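Local coordinates for protein membrane-anchored mycosin mycp1 (Mycobacterium thermoresistibile, PDB 4HVL) that probably cleaves proteins as a subtilisin-type serine endopeptidase that forms an essential part of the type VII (ESX-1) secretion system, at residues I69-N74 / D97-G102; T60-T65 / A123-I128. One frame throughout, in Å; residues are numbered along the deposited sequence.

Contact 1: I69-N74 / D97-G102; sequences IDTGVN and DCDAHG. With ZN (zinc ion), chain G.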
ATOM      1  N   ILE A  69      -1.514  -0.465  -6.894  1.00 15.51           N
ATOM      2  CA  ILE A  69      -0.201  -0.857  -7.406  1.00 15.23           C
ATOM      3  C   ILE A  69       0.272  -1.968  -6.476  1.00 14.90           C
ATOM      4  O   ILE A  69       0.548  -1.745  -5.301  1.00 14.45           O
ATOM      5  CB  ILE A  69       0.776   0.339  -7.427  1.00 15.65           C
ATOM      6  CG1 ILE A  69       0.139   1.516  -8.181  1.00 15.96           C
ATOM      7  CG2 ILE A  69       2.112  -0.078  -8.018  1.00 15.75           C
ATOM      8  CD1 ILE A  69       1.068   2.676  -8.432  1.00 16.19           C
ATOM      9  N   ASP A  70       0.335  -3.178  -7.007  1.00 15.23           N
ATOM     10  CA  ASP A  70       0.497  -4.388  -6.202  1.00 15.35           C
ATOM     11  C   ASP A  70       0.934  -5.527  -7.168  1.00 15.35           C
ATOM     12  O   ASP A  70       1.713  -5.264  -8.094  1.00 15.38           O
ATOM     13  CB  ASP A  70      -0.836  -4.665  -5.490  1.00 15.77           C
ATOM     14  CG  ASP A  70      -0.697  -5.544  -4.255  1.00 16.53           C
ATOM     15  OD1 ASP A  70      -0.211  -6.696  -4.426  1.00 16.55           O
ATOM     16  OD2 ASP A  70      -1.115  -5.100  -3.134  1.00 16.90           O
ATOM     17  N   THR A  71       0.453  -6.762  -6.983  1.00 14.99           N
ATOM     18  CA  THR A  71       0.927  -7.897  -7.774  1.00 14.72           C
ATOM     19  C   THR A  71      -0.104  -8.312  -8.857  1.00 14.81           C
ATOM     20  O   THR A  71      -0.084  -9.450  -9.331  1.00 14.89           O
ATOM     21  CB  THR A  71       1.202  -9.127  -6.877  1.00 14.74           C
ATOM     22  OG1 THR A  71      -0.044  -9.582  -6.325  1.00 14.67           O
ATOM     23  CG2 THR A  71       2.176  -8.785  -5.752  1.00 14.76           C
ATOM     24  N   GLY A  72      -1.000  -7.402  -9.250  1.00 14.53           N
ATOM     25  CA  GLY A  72      -2.086  -7.794 -10.146  1.00 14.70           C
ATOM     26  C   GLY A  72      -3.290  -8.342  -9.385  1.00 14.75           C
ATOM     27  O   GLY A  72      -3.235  -8.603  -8.159  1.00 14.29           O
ATOM     28  N   VAL A  73      -4.382  -8.509 -10.122  1.00 14.87           N
ATOM     29  CA  VAL A  73      -5.657  -8.955  -9.569  1.00 15.23           C
ATOM     30  C   VAL A  73      -6.317  -9.941 -10.525  1.00 15.87           C
ATOM     31  O   VAL A  73      -6.381  -9.691 -11.743  1.00 15.42           O
ATOM     32  CB  VAL A  73      -6.624  -7.777  -9.364  1.00 15.27           C
ATOM     33  CG1 VAL A  73      -7.994  -8.274  -8.908  1.00 15.71           C
ATOM     34  CG2 VAL A  73      -6.074  -6.796  -8.338  1.00 15.10           C
ATOM     35  N   ASN A  74      -6.769 -11.071  -9.983  1.00 15.92           N
ATOM     36  CA  ASN A  74      -7.618 -11.970 -10.729  1.00 16.56           C
ATOM     37  C   ASN A  74      -9.043 -11.575 -10.396  1.00 16.84           C
ATOM     38  O   ASN A  74      -9.499 -11.751  -9.277  1.00 16.16           O
ATOM     39  CB  ASN A  74      -7.331 -13.421 -10.397  1.00 17.08           C
ATOM     40  CG  ASN A  74      -5.987 -13.872 -10.886  1.00 17.65           C
ATOM     41  OD1 ASN A  74      -5.507 -13.446 -11.948  1.00 18.07           O
ATOM     42  ND2 ASN A  74      -5.363 -14.747 -10.126  1.00 17.76           N
ATOM     43  N   ASP A  97      -2.949 -12.051 -11.246  1.00 18.27           N
ATOM     44  CA  ASP A  97      -2.286 -12.101  -9.952  1.00 17.29           C
ATOM     45  C   ASP A  97      -1.651 -13.485  -9.845  1.00 17.84           C
ATOM     46  O   ASP A  97      -2.362 -14.466  -9.807  1.00 17.10           O
ATOM     47  CB  ASP A  97      -3.290 -11.907  -8.809  1.00 16.14           C
ATOM     48  CG  ASP A  97      -2.632 -11.859  -7.463  1.00 15.58           C
ATOM     49  OD1 ASP A  97      -1.359 -11.864  -7.416  1.00 14.72           O
ATOM     50  OD2 ASP A  97      -3.387 -11.746  -6.462  1.00 14.73           O
ATOM     51  N   CYS A  98      -0.323 -13.530  -9.788  1.00 18.60           N
ATOM     52  CA  CYS A  98       0.410 -14.779  -9.655  1.00 20.94           C
ATOM     53  C   CYS A  98       0.880 -14.988  -8.199  1.00 19.65           C
ATOM     54  O   CYS A  98       1.461 -16.011  -7.887  1.00 19.73           O
ATOM     55  CB  CYS A  98       1.605 -14.767 -10.633  1.00 23.86           C
ATOM     56  SG  CYS A  98       2.274 -16.367 -11.130  1.00 29.78           S
ATOM     57  N   ASP A  99       0.565 -14.050  -7.304  1.00 17.98           N
ATOM     58  CA  ASP A  99       1.153 -14.028  -5.962  1.00 17.62           C
ATOM     59  C   ASP A  99       0.129 -14.145  -4.840  1.00 16.81           C
ATOM     60  O   ASP A  99       0.482 -14.017  -3.692  1.00 16.54           O
ATOM     61  CB  ASP A  99       1.925 -12.716  -5.764  1.00 17.57           C
ATOM     62  CG  ASP A  99       3.126 -12.601  -6.680  1.00 18.47           C
ATOM     63  OD1 ASP A  99       2.965 -12.646  -7.914  1.00 19.16           O
ATOM     64  OD2 ASP A  99       4.234 -12.494  -6.156  1.00 19.06           O
ATOM     65  N   ALA A 100      -1.147 -14.293  -5.163  1.00 16.65           N
ATOM     66  CA  ALA A 100      -2.174 -14.329  -4.132  1.00 16.44           C
ATOM     67  C   ALA A 100      -1.999 -13.159  -3.186  1.00 16.34           C
ATOM     68  O   ALA A 100      -1.972 -13.335  -1.979  1.00 16.68           O
ATOM     69  CB  ALA A 100      -2.116 -15.652  -3.374  1.00 17.15           C
ATOM     70  N   HIS A 101      -1.872 -11.958  -3.739  1.00 16.20           N
ATOM     71  CA  HIS A 101      -1.615 -10.803  -2.938  1.00 16.20           C
ATOM     72  C   HIS A 101      -2.485  -9.633  -3.405  1.00 15.37           C
ATOM     73  O   HIS A 101      -3.390  -9.207  -2.679  1.00 15.68           O
ATOM     74  CB  HIS A 101      -0.100 -10.487  -2.947  1.00 17.10           C
ATOM     75  CG  HIS A 101       0.307  -9.445  -1.957  1.00 17.95           C
ATOM     76  ND1 HIS A 101       0.234  -8.098  -2.237  1.00 18.36           N
ATOM     77  CD2 HIS A 101       0.736  -9.540  -0.673  1.00 18.91           C
ATOM     78  CE1 HIS A 101       0.633  -7.405  -1.181  1.00 19.12           C
ATOM     79  NE2 HIS A 101       0.933  -8.254  -0.216  1.00 19.50           N
ATOM     80  N   GLY A 102      -2.241  -9.138  -4.612  1.00 14.55           N
ATOM     81  CA  GLY A 102      -2.957  -7.980  -5.129  1.00 13.84           C
ATOM     82  C   GLY A 102      -4.468  -8.150  -5.165  1.00 13.44           C
ATOM     83  O   GLY A 102      -5.226  -7.210  -4.910  1.00 12.86           O
TER
HETATM   84 ZN    ZN G 506       1.889  -7.543   1.565  0.56 17.00          ZN
HETATM   85  O   HOH W   1       1.528 -11.474  -9.820  1.00 14.84           O
HETATM   86  O   HOH W   2       3.527  -8.910   1.735  0.56 11.58           O
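Asp70 and His101 meet through a short, nearly straight hydrogen bond: His101 ND1 donates to Asp70 OD1 over 2.6 Å at 162°, using the syn lone pair of OD1, which sits almost in the plane of the His101 ring. The anti lone pair of OD1 takes the amide of Thr71, so two donors grip this oxygen, while Asp70 OD2 is held by Ser180 and Thr105. With Ser312, these two residues make up the predicted Asp-His-Ser charge relay of the subtilases, Asp70 ending a central strand and His101 occupying the N-cap position of helix 102-110. Here a zinc ion sits 2.1 Å from His101 NE2 and is shared with Ser312.

Next to this pair, hydrogen bonds centred on a hydroxyl and a carboxylate tie the two loops together. Thr71 OG1, set between its backbone N and carbonyl carbon (chi1 66°), accepts from Gly102 N at 2.8 Å and donates to Asp97 OD1 at 2.9 Å. It reaches that oxygen from one face of the carboxylate and Asp99 N from the other, the latter closing an Asx turn. Asp97 OD2 accepts from His101 N and also pairs with Thr103. Asn74 OD1 receives Asp97 N at 3.0 Å, from above the amide plane.

Gly102 CA makes a close CA-H...O contact with Gly72 O at 3.1 Å. A water joins Thr71 O, Cys98 N and Asp99 OD1, which also bonds Ser135 OG.

Contact 2: T60-T65 / A123-I128; sequences TGAGIT and APDARI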
ATOM      1  N   THR A  60     -19.865   4.791   0.755  1.00 21.56           N
ATOM      2  CA  THR A  60     -19.494   3.462   0.264  1.00 21.66           C
ATOM      3  C   THR A  60     -18.426   3.466  -0.848  1.00 21.26           C
ATOM      4  O   THR A  60     -18.112   2.414  -1.381  1.00 19.98           O
ATOM      5  CB  THR A  60     -20.708   2.745  -0.340  1.00 22.78           C
ATOM      6  OG1 THR A  60     -21.220   3.522  -1.424  1.00 23.28           O
ATOM      7  CG2 THR A  60     -21.800   2.540   0.692  1.00 24.13           C
ATOM      8  N   GLY A  61     -17.907   4.650  -1.194  1.00 20.58           N
ATOM      9  CA  GLY A  61     -16.992   4.832  -2.311  1.00 20.36           C
ATOM     10  C   GLY A  61     -17.603   4.966  -3.703  1.00 19.81           C
ATOM     11  O   GLY A  61     -16.875   4.902  -4.687  1.00 19.52           O
ATOM     12  N   ALA A  62     -18.919   5.174  -3.803  1.00 19.48           N
ATOM     13  CA  ALA A  62     -19.573   5.297  -5.105  1.00 19.51           C
ATOM     14  C   ALA A  62     -19.027   6.508  -5.844  1.00 19.75           C
ATOM     15  O   ALA A  62     -18.858   7.559  -5.237  1.00 20.01           O
ATOM     16  CB  ALA A  62     -21.089   5.435  -4.956  1.00 19.87           C
ATOM     17  N   GLY A  63     -18.791   6.358  -7.149  1.00 19.23           N
ATOM     18  CA  GLY A  63     -18.179   7.402  -7.975  1.00 19.33           C
ATOM     19  C   GLY A  63     -16.647   7.495  -7.924  1.00 18.74           C
ATOM     20  O   GLY A  63     -16.062   8.206  -8.707  1.00 19.57           O
ATOM     21  N   ILE A  64     -15.986   6.782  -7.020  1.00 18.38           N
ATOM     22  CA  ILE A  64     -14.534   6.928  -6.812  1.00 17.64           C
ATOM     23  C   ILE A  64     -13.837   5.743  -7.449  1.00 17.78           C
ATOM     24  O   ILE A  64     -14.379   4.627  -7.436  1.00 17.77           O
ATOM     25  CB  ILE A  64     -14.193   6.989  -5.311  1.00 17.58           C
ATOM     26  CG1 ILE A  64     -15.019   8.084  -4.606  1.00 17.90           C
ATOM     27  CG2 ILE A  64     -12.688   7.185  -5.054  1.00 17.39           C
ATOM     28  CD1 ILE A  64     -14.801   9.499  -5.126  1.00 18.28           C
ATOM     29  N   THR A  65     -12.658   5.995  -8.018  1.00 17.34           N
ATOM     30  CA  THR A  65     -11.816   4.974  -8.648  1.00 17.20           C
ATOM     31  C   THR A  65     -10.487   4.909  -7.873  1.00 16.84           C
ATOM     32  O   THR A  65      -9.815   5.923  -7.708  1.00 16.98           O
ATOM     33  CB  THR A  65     -11.553   5.331 -10.134  1.00 17.80           C
ATOM     34  OG1 THR A  65     -12.803   5.347 -10.854  1.00 18.65           O
ATOM     35  CG2 THR A  65     -10.586   4.342 -10.816  1.00 17.39           C
ATOM     36  N   ALA A 123     -14.710   0.252   0.759  1.00 15.82           N
ATOM     37  CA  ALA A 123     -15.386   1.095  -0.223  1.00 16.14           C
ATOM     38  C   ALA A 123     -16.004   0.218  -1.313  1.00 16.17           C
ATOM     39  O   ALA A 123     -15.575   0.261  -2.461  1.00 15.47           O
ATOM     40  CB  ALA A 123     -14.386   2.053  -0.846  1.00 15.98           C
ATOM     41  N   PRO A 124     -17.028  -0.563  -0.948  1.00 16.79           N
ATOM     42  CA  PRO A 124     -17.541  -1.588  -1.846  1.00 17.12           C
ATOM     43  C   PRO A 124     -18.166  -1.076  -3.125  1.00 18.03           C
ATOM     44  O   PRO A 124     -18.465  -1.879  -3.982  1.00 19.35           O
ATOM     45  CB  PRO A 124     -18.589  -2.299  -0.996  1.00 17.18           C
ATOM     46  CG  PRO A 124     -19.042  -1.272  -0.018  1.00 17.11           C
ATOM     47  CD  PRO A 124     -17.797  -0.500   0.311  1.00 16.78           C
ATOM     48  N   ASP A 125     -18.411   0.226  -3.245  1.00 18.69           N
ATOM     49  CA  ASP A 125     -18.921   0.784  -4.489  1.00 19.50           C
ATOM     50  C   ASP A 125     -17.823   1.427  -5.357  1.00 19.94           C
ATOM     51  O   ASP A 125     -18.121   1.944  -6.430  1.00 20.20           O
ATOM     52  CB  ASP A 125     -20.065   1.791  -4.228  1.00 20.42           C
ATOM     53  CG  ASP A 125     -21.402   1.101  -3.846  1.00 21.32           C
ATOM     54  OD1 ASP A 125     -21.684  -0.038  -4.288  1.00 20.83           O
ATOM     55  OD2 ASP A 125     -22.198   1.724  -3.095  1.00 23.30           O
ATOM     56  N   ALA A 126     -16.563   1.370  -4.927  1.00 19.41           N
ATOM     57  CA  ALA A 126     -15.498   2.023  -5.679  1.00 19.43           C
ATOM     58  C   ALA A 126     -15.126   1.198  -6.908  1.00 19.14           C
ATOM     59  O   ALA A 126     -15.278  -0.018  -6.902  1.00 18.46           O
ATOM     60  CB  ALA A 126     -14.287   2.234  -4.795  1.00 18.66           C
ATOM     61  N   ARG A 127     -14.646   1.852  -7.954  1.00 23.22           N
ATOM     62  CA  ARG A 127     -13.959   1.119  -9.025  1.00 23.96           C
ATOM     63  C   ARG A 127     -12.528   0.799  -8.584  1.00 22.18           C
ATOM     64  O   ARG A 127     -11.957   1.514  -7.758  1.00 22.73           O
ATOM     65  CB  ARG A 127     -13.920   1.919 -10.320  1.00 26.35           C
ATOM     66  CG  ARG A 127     -15.232   1.910 -11.082  1.00 30.28           C
ATOM     67  CD  ARG A 127     -15.245   2.933 -12.216  1.00 32.47           C
ATOM     68  NE  ARG A 127     -14.501   2.498 -13.403  1.00 33.61           N
ATOM     69  CZ  ARG A 127     -13.414   3.091 -13.916  1.00 36.84           C
ATOM     70  NH1 ARG A 127     -12.868   4.174 -13.353  1.00 39.60           N
ATOM     71  NH2 ARG A 127     -12.849   2.592 -15.013  1.00 37.15           N
ATOM     72  N   ILE A 128     -11.966  -0.267  -9.149  1.00 20.66           N
ATOM     73  CA  ILE A 128     -10.600  -0.715  -8.869  1.00 19.25           C
ATOM     74  C   ILE A 128      -9.835  -0.823 -10.190  1.00 18.41           C
ATOM     75  O   ILE A 128     -10.267  -1.552 -11.091  1.00 18.09           O
ATOM     76  CB  ILE A 128     -10.630  -2.138  -8.272  1.00 19.20           C
ATOM     77  CG1 ILE A 128     -11.370  -2.158  -6.942  1.00 20.07           C
ATOM     78  CG2 ILE A 128      -9.231  -2.723  -8.127  1.00 18.11           C
ATOM     79  CD1 ILE A 128     -12.170  -3.436  -6.760  1.00 21.17           C
TER
HETATM   80  O   HOH W   3     -19.498   3.761  -8.277  1.00 53.85           O
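Thr65 and Arg127 form a parallel beta bridge, approached through two turns, type II over Gly61 to Ile64 and type I over Ala123 to Ala126, with Arg127 N bonded to Ile64 O at 2.8 Å and Asp125 N to Thr60 O at 2.9 Å. Gly61, with positive phi, lies against the second turn, its CA 4.1 Å from Ala123 CB. A water links Gly63 N to Asp125 O between the turns.

At one end Thr60 OG1 donates to Asp125 OD2 across 2.6 Å, meeting the oxygen on its anti side and 22° out of the carboxylate plane. The hydroxyl lies between the backbone N and carbonyl carbon of Thr60 (chi1 60°). Ala62 CB lies alongside, 3.9 Å from Asp125 CB. At the other end the side chains of Thr65 and Arg127 run side by side on the same face of the sheet. The arginine bends at chi3 (78°), bringing NH1 back to Thr65 OG1 at 2.8 Å, near the edge of the guanidinium, and NH1 also packs against Thr65 CG2. NH2 forms a salt bridge with Glu82, the first residue of strand 82-86, which flanks 127-132 in the sheet. Gln327 of helix 311-328 binds Thr60 N. The pairing thus marks where neighbouring strands 65-70 and 127-132 enter the parallel sheet of the subtilisin-like alpha/beta fold.

In the fold
The two contacts lie at different ends of one strand. Contact 2 sits where strand 65-70 starts beside its neighbour 127-132, and contact 1 where the strand ends and its following residues 71-74 meet the loop that leads into helix 102-110; their centres are 19 Å apart. Along the chain the order is 60-65, 69-74, 97-102, 123-128, so contact 1 falls within the span that contact 2 brackets. Between 97-102 and 123-128 the chain passes through helix 102-110, whose Ala106 and Ala110 touch Ile128. Contact 2 thus joins the strand starts, whereas contact 1 places the predicted Asp-His pair at the other end of strand 65-70, where the active site lies.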